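PDB 2PPG: putative isomerase from Sinorhizobium meliloti, which is of unknown specific function but belongs to the enolase superfamily, with an N-terminal domain like that of mandelate racemase and muconate lactonizing enzyme and a TIM-barrel domain. Local coordinates for residues K9-T14 with L56-T61; F13-P18 with Q385-K390. All coordinates share one frame; numbering follows the deposited sequence.

Interaction 1 (K9-T14 with L56-T61)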
loop_
_atom_site.group_PDB
_atom_site.type_symbol
_atom_site.label_atom_id
_atom_site.label_comp_id
_atom_site.label_asym_id
_atom_site.label_seq_id
_atom_site.Cartn_x
_atom_site.Cartn_y
_atom_site.Cartn_z
ATOM N N LYS A 9 -10.050 -41.829 -31.065
ATOM C CA LYS A 9 -11.388 -42.045 -30.546
ATOM C C LYS A 9 -11.475 -41.523 -29.131
ATOM O O LYS A 9 -10.550 -41.704 -28.339
ATOM C CB LYS A 9 -11.732 -43.536 -30.575
ATOM C CG LYS A 9 -13.215 -43.841 -30.800
ATOM C CD LYS A 9 -13.649 -45.167 -30.150
ATOM C CE LYS A 9 -12.813 -46.354 -30.607
ATOM N NZ LYS A 9 -13.290 -47.639 -30.001
ATOM N N ILE A 10 -12.599 -40.887 -28.815
ATOM C CA ILE A 10 -12.842 -40.359 -27.483
ATOM C C ILE A 10 -14.248 -40.706 -27.035
ATOM O O ILE A 10 -15.203 -40.277 -27.649
ATOM C CB ILE A 10 -12.638 -38.830 -27.454
ATOM C CG1 ILE A 10 -11.156 -38.497 -27.703
ATOM C CG2 ILE A 10 -13.097 -38.248 -26.130
ATOM C CD1 ILE A 10 -10.782 -37.057 -27.448
ATOM N N GLU A 11 -14.371 -41.490 -25.966
ATOM C CA GLU A 11 -15.678 -41.842 -25.414
ATOM C C GLU A 11 -15.817 -41.424 -23.946
ATOM O O GLU A 11 -14.844 -41.501 -23.187
ATOM C CB GLU A 11 -15.919 -43.342 -25.550
ATOM C CG GLU A 11 -15.936 -43.843 -26.980
ATOM C CD GLU A 11 -15.685 -45.343 -27.078
ATOM O OE1 GLU A 11 -14.575 -45.803 -26.732
ATOM O OE2 GLU A 11 -16.599 -46.066 -27.515
ATOM N N SER A 12 -17.032 -41.009 -23.567
ATOM C CA SER A 12 -17.369 -40.556 -22.205
ATOM C C SER A 12 -18.402 -41.464 -21.543
ATOM O O SER A 12 -19.316 -41.957 -22.208
ATOM C CB SER A 12 -17.958 -39.147 -22.244
ATOM O OG SER A 12 -17.099 -38.249 -22.920
ATOM N N PHE A 13 -18.274 -41.644 -20.226
ATOM C CA PHE A 13 -19.102 -42.600 -19.481
ATOM C C PHE A 13 -19.396 -42.120 -18.081
ATOM O O PHE A 13 -18.633 -41.342 -17.501
ATOM C CB PHE A 13 -18.387 -43.943 -19.290
ATOM C CG PHE A 13 -17.750 -44.495 -20.524
ATOM C CD1 PHE A 13 -18.432 -45.413 -21.321
ATOM C CD2 PHE A 13 -16.456 -44.145 -20.868
ATOM C CE1 PHE A 13 -17.837 -45.948 -22.458
ATOM C CE2 PHE A 13 -15.867 -44.671 -21.997
ATOM C CZ PHE A 13 -16.560 -45.579 -22.791
ATOM N N THR A 14 -20.479 -42.633 -17.512
ATOM C CA THR A 14 -20.701 -42.466 -16.092
ATOM C C THR A 14 -20.525 -43.803 -15.427
ATOM O O THR A 14 -20.792 -44.836 -16.021
ATOM C CB THR A 14 -22.102 -41.953 -15.782
ATOM O OG1 THR A 14 -23.051 -42.659 -16.590
ATOM C CG2 THR A 14 -22.202 -40.460 -16.057
ATOM N N LEU A 56 -16.031 -40.785 -16.597
ATOM C CA LEU A 56 -14.779 -41.347 -17.072
ATOM C C LEU A 56 -14.682 -41.172 -18.578
ATOM O O LEU A 56 -15.682 -41.301 -19.311
ATOM C CB LEU A 56 -14.667 -42.835 -16.749
ATOM C CG LEU A 56 -14.333 -43.249 -15.315
ATOM C CD1 LEU A 56 -15.564 -43.230 -14.384
ATOM C CD2 LEU A 56 -13.697 -44.633 -15.339
ATOM N N VAL A 57 -13.464 -40.891 -19.034
ATOM C CA VAL A 57 -13.202 -40.693 -20.429
ATOM C C VAL A 57 -12.167 -41.729 -20.827
ATOM O O VAL A 57 -11.223 -41.994 -20.079
ATOM C CB VAL A 57 -12.746 -39.233 -20.708
ATOM C CG1 VAL A 57 -11.837 -39.150 -21.903
ATOM C CG2 VAL A 57 -13.943 -38.346 -20.933
ATOM N N ARG A 58 -12.380 -42.332 -21.993
ATOM C CA ARG A 58 -11.490 -43.336 -22.544
ATOM C C ARG A 58 -11.045 -42.826 -23.899
ATOM O O ARG A 58 -11.879 -42.545 -24.755
ATOM C CB ARG A 58 -12.244 -44.652 -22.703
ATOM C CG ARG A 58 -11.445 -45.801 -23.277
ATOM C CD ARG A 58 -12.400 -46.905 -23.722
ATOM N NE ARG A 58 -11.694 -48.137 -24.056
ATOM C CZ ARG A 58 -11.224 -48.440 -25.264
ATOM N NH1 ARG A 58 -10.591 -49.581 -25.450
ATOM N NH2 ARG A 58 -11.386 -47.605 -26.283
ATOM N N ILE A 59 -9.734 -42.689 -24.080
ATOM C CA ILE A 59 -9.176 -42.126 -25.301
ATOM C C ILE A 59 -8.251 -43.135 -25.965
ATOM O O ILE A 59 -7.381 -43.699 -25.312
ATOM C CB ILE A 59 -8.397 -40.800 -25.026
ATOM C CG1 ILE A 59 -9.316 -39.773 -24.359
ATOM C CG2 ILE A 59 -7.786 -40.246 -26.323
ATOM C CD1 ILE A 59 -8.775 -38.357 -24.325
ATOM N N GLU A 60 -8.448 -43.361 -27.259
ATOM C CA GLU A 60 -7.645 -44.323 -27.991
ATOM C C GLU A 60 -6.884 -43.691 -29.163
ATOM O O GLU A 60 -7.451 -42.931 -29.955
ATOM C CB GLU A 60 -8.517 -45.485 -28.480
ATOM C CG GLU A 60 -7.753 -46.595 -29.210
ATOM C CD GLU A 60 -8.638 -47.776 -29.616
ATOM O OE1 GLU A 60 -9.755 -47.903 -29.060
ATOM O OE2 GLU A 60 -8.215 -48.580 -30.487
ATOM N N THR A 61 -5.599 -44.032 -29.263
ATOM C CA THR A 61 -4.749 -43.590 -30.365
ATOM C C THR A 61 -4.927 -44.467 -31.601
ATOM O O THR A 61 -5.514 -45.533 -31.531
ATOM C CB THR A 61 -3.275 -43.621 -29.978
ATOM O OG1 THR A 61 -2.878 -44.976 -29.739
ATOM C CG2 THR A 61 -3.051 -42.810 -28.727
HETATM O O HOH W 1 -12.263 -44.430 -26.667
#
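Arg58 lies alongside Glu11, and both side chains point the same way from the sheet. CB of Arg58 touches the rim of the Phe13 ring, 3.7 Å from Phe13 CE2. CG is anti to the backbone N (chi1 180°), and the chain runs extended to NE. CD passes 3.9 Å from Glu11 OE1. At the tip, Arg58 NH2 donates to Glu60 OE1 at 3.2 Å, a salt bridge within the strand. Glu60 OE1 lies near the guanidinium plane; NH2 meets its anti side, somewhat off the carboxylate plane. Long ion pairs join Arg58 NH2 to Glu11 OE1 and Lys9 NZ to Glu60 OE1, both at 3.7 Å. Lys9 NZ is near NH2, and the two acids probably offset these like charges. A water donates to Glu11 OE1 and to Arg58 O.

Beneath this network, six backbone hydrogen bonds join Lys9, Glu11 and Phe13 to Glu60, Arg58 and Leu56. On the opposite face, Ile10 CD1 meets Ile59 CD1 at 3.9 Å. There Ser12 and Val57 touch helix 77-92, and Ile59 touches helix 119-140. The contact is an antiparallel strand pair in the sheet of the enolase-type N-terminal domain, one face bearing charges, Phe13 and Leu56, the other packed on helices.

Interaction 2 (F13-P18 with Q385-K390)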
loop_
_atom_site.group_PDB
_atom_site.type_symbol
_atom_site.label_atom_id
_atom_site.label_comp_id
_atom_site.label_asym_id
_atom_site.label_seq_id
_atom_site.Cartn_x
_atom_site.Cartn_y
_atom_site.Cartn_z
ATOM N N PHE A 13 -18.274 -41.644 -20.226
ATOM C CA PHE A 13 -19.102 -42.600 -19.481
ATOM C C PHE A 13 -19.396 -42.120 -18.081
ATOM O O PHE A 13 -18.633 -41.342 -17.501
ATOM C CB PHE A 13 -18.387 -43.943 -19.290
ATOM C CG PHE A 13 -17.750 -44.495 -20.524
ATOM C CD1 PHE A 13 -18.432 -45.413 -21.321
ATOM C CD2 PHE A 13 -16.456 -44.145 -20.868
ATOM C CE1 PHE A 13 -17.837 -45.948 -22.458
ATOM C CE2 PHE A 13 -15.867 -44.671 -21.997
ATOM C CZ PHE A 13 -16.560 -45.579 -22.791
ATOM N N THR A 14 -20.479 -42.633 -17.512
ATOM C CA THR A 14 -20.701 -42.466 -16.092
ATOM C C THR A 14 -20.525 -43.803 -15.427
ATOM O O THR A 14 -20.792 -44.836 -16.021
ATOM C CB THR A 14 -22.102 -41.953 -15.782
ATOM O OG1 THR A 14 -23.051 -42.659 -16.590
ATOM C CG2 THR A 14 -22.202 -40.460 -16.057
ATOM N N LEU A 15 -20.051 -43.777 -14.194
ATOM C CA LEU A 15 -20.041 -44.947 -13.364
ATOM C C LEU A 15 -20.799 -44.572 -12.120
ATOM O O LEU A 15 -20.426 -43.608 -11.440
ATOM C CB LEU A 15 -18.611 -45.331 -13.008
ATOM C CG LEU A 15 -18.386 -46.555 -12.117
ATOM C CD1 LEU A 15 -19.064 -47.763 -12.708
ATOM C CD2 LEU A 15 -16.888 -46.817 -11.959
ATOM N N THR A 16 -21.864 -45.322 -11.830
ATOM C CA THR A 16 -22.747 -45.031 -10.699
ATOM C C THR A 16 -22.773 -46.166 -9.678
ATOM O O THR A 16 -23.332 -47.220 -9.951
ATOM C CB THR A 16 -24.191 -44.797 -11.185
ATOM O OG1 THR A 16 -24.214 -43.733 -12.143
ATOM C CG2 THR A 16 -25.117 -44.450 -10.016
ATOM N N LEU A 17 -22.186 -45.965 -8.506
ATOM C CA LEU A 17 -22.254 -46.998 -7.474
ATOM C C LEU A 17 -23.153 -46.593 -6.327
ATOM O O LEU A 17 -23.048 -45.466 -5.840
ATOM C CB LEU A 17 -20.868 -47.343 -6.923
ATOM C CG LEU A 17 -19.953 -48.223 -7.778
ATOM C CD1 LEU A 17 -20.751 -49.125 -8.739
ATOM C CD2 LEU A 17 -18.965 -47.356 -8.536
ATOM N N PRO A 18 -24.014 -47.523 -5.863
ATOM C CA PRO A 18 -24.901 -47.231 -4.741
ATOM C C PRO A 18 -24.142 -47.193 -3.413
ATOM O O PRO A 18 -23.126 -47.875 -3.260
ATOM C CB PRO A 18 -25.904 -48.390 -4.767
ATOM C CG PRO A 18 -25.172 -49.510 -5.398
ATOM C CD PRO A 18 -24.181 -48.902 -6.360
ATOM N N GLN A 385 -15.448 -51.773 -16.149
ATOM C CA GLN A 385 -15.818 -51.428 -17.530
ATOM C C GLN A 385 -17.174 -51.978 -17.963
ATOM O O GLN A 385 -17.807 -51.432 -18.856
ATOM C CB GLN A 385 -14.732 -51.837 -18.519
ATOM C CG GLN A 385 -13.502 -50.994 -18.375
ATOM C CD GLN A 385 -12.285 -51.599 -19.024
ATOM O OE1 GLN A 385 -12.336 -52.069 -20.156
ATOM N NE2 GLN A 385 -11.169 -51.574 -18.311
ATOM N N GLY A 386 -17.625 -53.050 -17.320
ATOM C CA GLY A 386 -18.943 -53.613 -17.606
ATOM C C GLY A 386 -20.068 -52.764 -17.047
ATOM O O GLY A 386 -21.180 -52.813 -17.553
ATOM N N LEU A 387 -19.769 -51.982 -16.008
ATOM C CA LEU A 387 -20.762 -51.130 -15.340
ATOM C C LEU A 387 -20.838 -49.720 -15.953
ATOM O O LEU A 387 -21.739 -48.930 -15.646
ATOM C CB LEU A 387 -20.470 -51.037 -13.836
ATOM C CG LEU A 387 -20.404 -52.328 -12.990
ATOM C CD1 LEU A 387 -19.738 -52.079 -11.636
ATOM C CD2 LEU A 387 -21.780 -52.969 -12.779
ATOM N N LEU A 388 -19.887 -49.412 -16.824
ATOM C CA LEU A 388 -19.813 -48.103 -17.456
ATOM C C LEU A 388 -21.006 -47.843 -18.359
ATOM O O LEU A 388 -21.329 -48.663 -19.206
ATOM C CB LEU A 388 -18.518 -47.988 -18.259
ATOM C CG LEU A 388 -17.345 -47.192 -17.661
ATOM C CD1 LEU A 388 -17.469 -46.907 -16.153
ATOM C CD2 LEU A 388 -16.038 -47.866 -17.991
ATOM N N LYS A 389 -21.664 -46.705 -18.174
ATOM C CA LYS A 389 -22.763 -46.339 -19.047
ATOM C C LYS A 389 -22.297 -45.220 -19.964
ATOM O O LYS A 389 -22.007 -44.114 -19.517
ATOM C CB LYS A 389 -24.010 -45.913 -18.252
ATOM C CG LYS A 389 -24.492 -46.901 -17.180
ATOM C CD LYS A 389 -25.362 -48.034 -17.748
ATOM C CE LYS A 389 -25.939 -48.923 -16.626
ATOM N NZ LYS A 389 -25.009 -50.029 -16.217
ATOM N N LYS A 390 -22.213 -45.528 -21.247
ATOM C CA LYS A 390 -21.795 -44.571 -22.243
ATOM C C LYS A 390 -22.814 -43.450 -22.425
ATOM O O LYS A 390 -24.021 -43.658 -22.331
ATOM C CB LYS A 390 -21.540 -45.283 -23.574
ATOM C CG LYS A 390 -21.462 -44.362 -24.776
ATOM C CD LYS A 390 -20.507 -44.880 -25.847
ATOM C CE LYS A 390 -20.390 -43.878 -27.000
ATOM N NZ LYS A 390 -19.694 -44.484 -28.171
HETATM O O HOH W 2 -22.821 -46.807 -14.035
#
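Residues Leu388 to Lys390 gather round the Phe13 ring. The carbonyl carbon of Lys389 lies at the ring edge, near its plane. Lys390 CA and Leu388 CG approach obliquely. The closest of these approaches is from Phe13 CD1 to Lys390 CA, at 3.6 Å. CB of Lys390 follows, touching Phe13 CD1 and CE1. Leu388 crosses Phe13 at about a right angle, with its CG against Phe13 CB.

The polar link is made by Thr14 and Lys389. Thr14 N donates to Lys389 O at 2.9 Å, and Lys389 N donates to Thr14 O at 3.0 Å. The second bond is nearly straight, with an angle of 176° at the hydrogen. Thr14 OG1 sits between its own backbone N and carbonyl carbon (chi1 44°). This brings Thr14 OG1 3.4 Å from Lys389 O, at most a weak contact, and near Lys389 CB.

Past this pair the contact becomes apolar. Leu15 CD1 meets Leu387 CB at 3.7 Å, while Leu15 CB meets Leu388 CD1 at the same distance. Leu388 also touches Trp68 of strand 66-72. Leu17 CD1 makes a looser contact with Leu387 CD1. A water accepts from Thr16 N and donates to Leu387 O, bridging the strand to Leu387.

Phe13 and Lys390 form a non-hydrogen-bonded pair, and Thr14 and Lys389 a hydrogen-bonded one. Helix 382-387 thus leads into a short C-terminal strand that adds antiparallel to strand 7-17. In this way the C-terminal end of the chain returns to the edge of the sheet begun by strand 7-17, an arrangement in keeping with the enolase-type fold.

How the interactions relate
Both interactions use strand 7-17, one along each of its edges. Interaction 1 pairs it with 52-61 inside the sheet and is partly buried. Interaction 2 pairs it with the short strand 389-390, outermost within this chain, and is a surface contact. Their centres are about 13 Å apart, and they share Phe13 and Thr14. Interaction 1 has the longer ladder and a network of charged side chains. Interaction 2 has two backbone bonds, with leucines carrying much of the rest. They also touch directly. Glu11 OE2 and Lys390 NZ form a long, weak ion pair, and Leu56 CD1 packs against Leu15 CB at 3.9 Å.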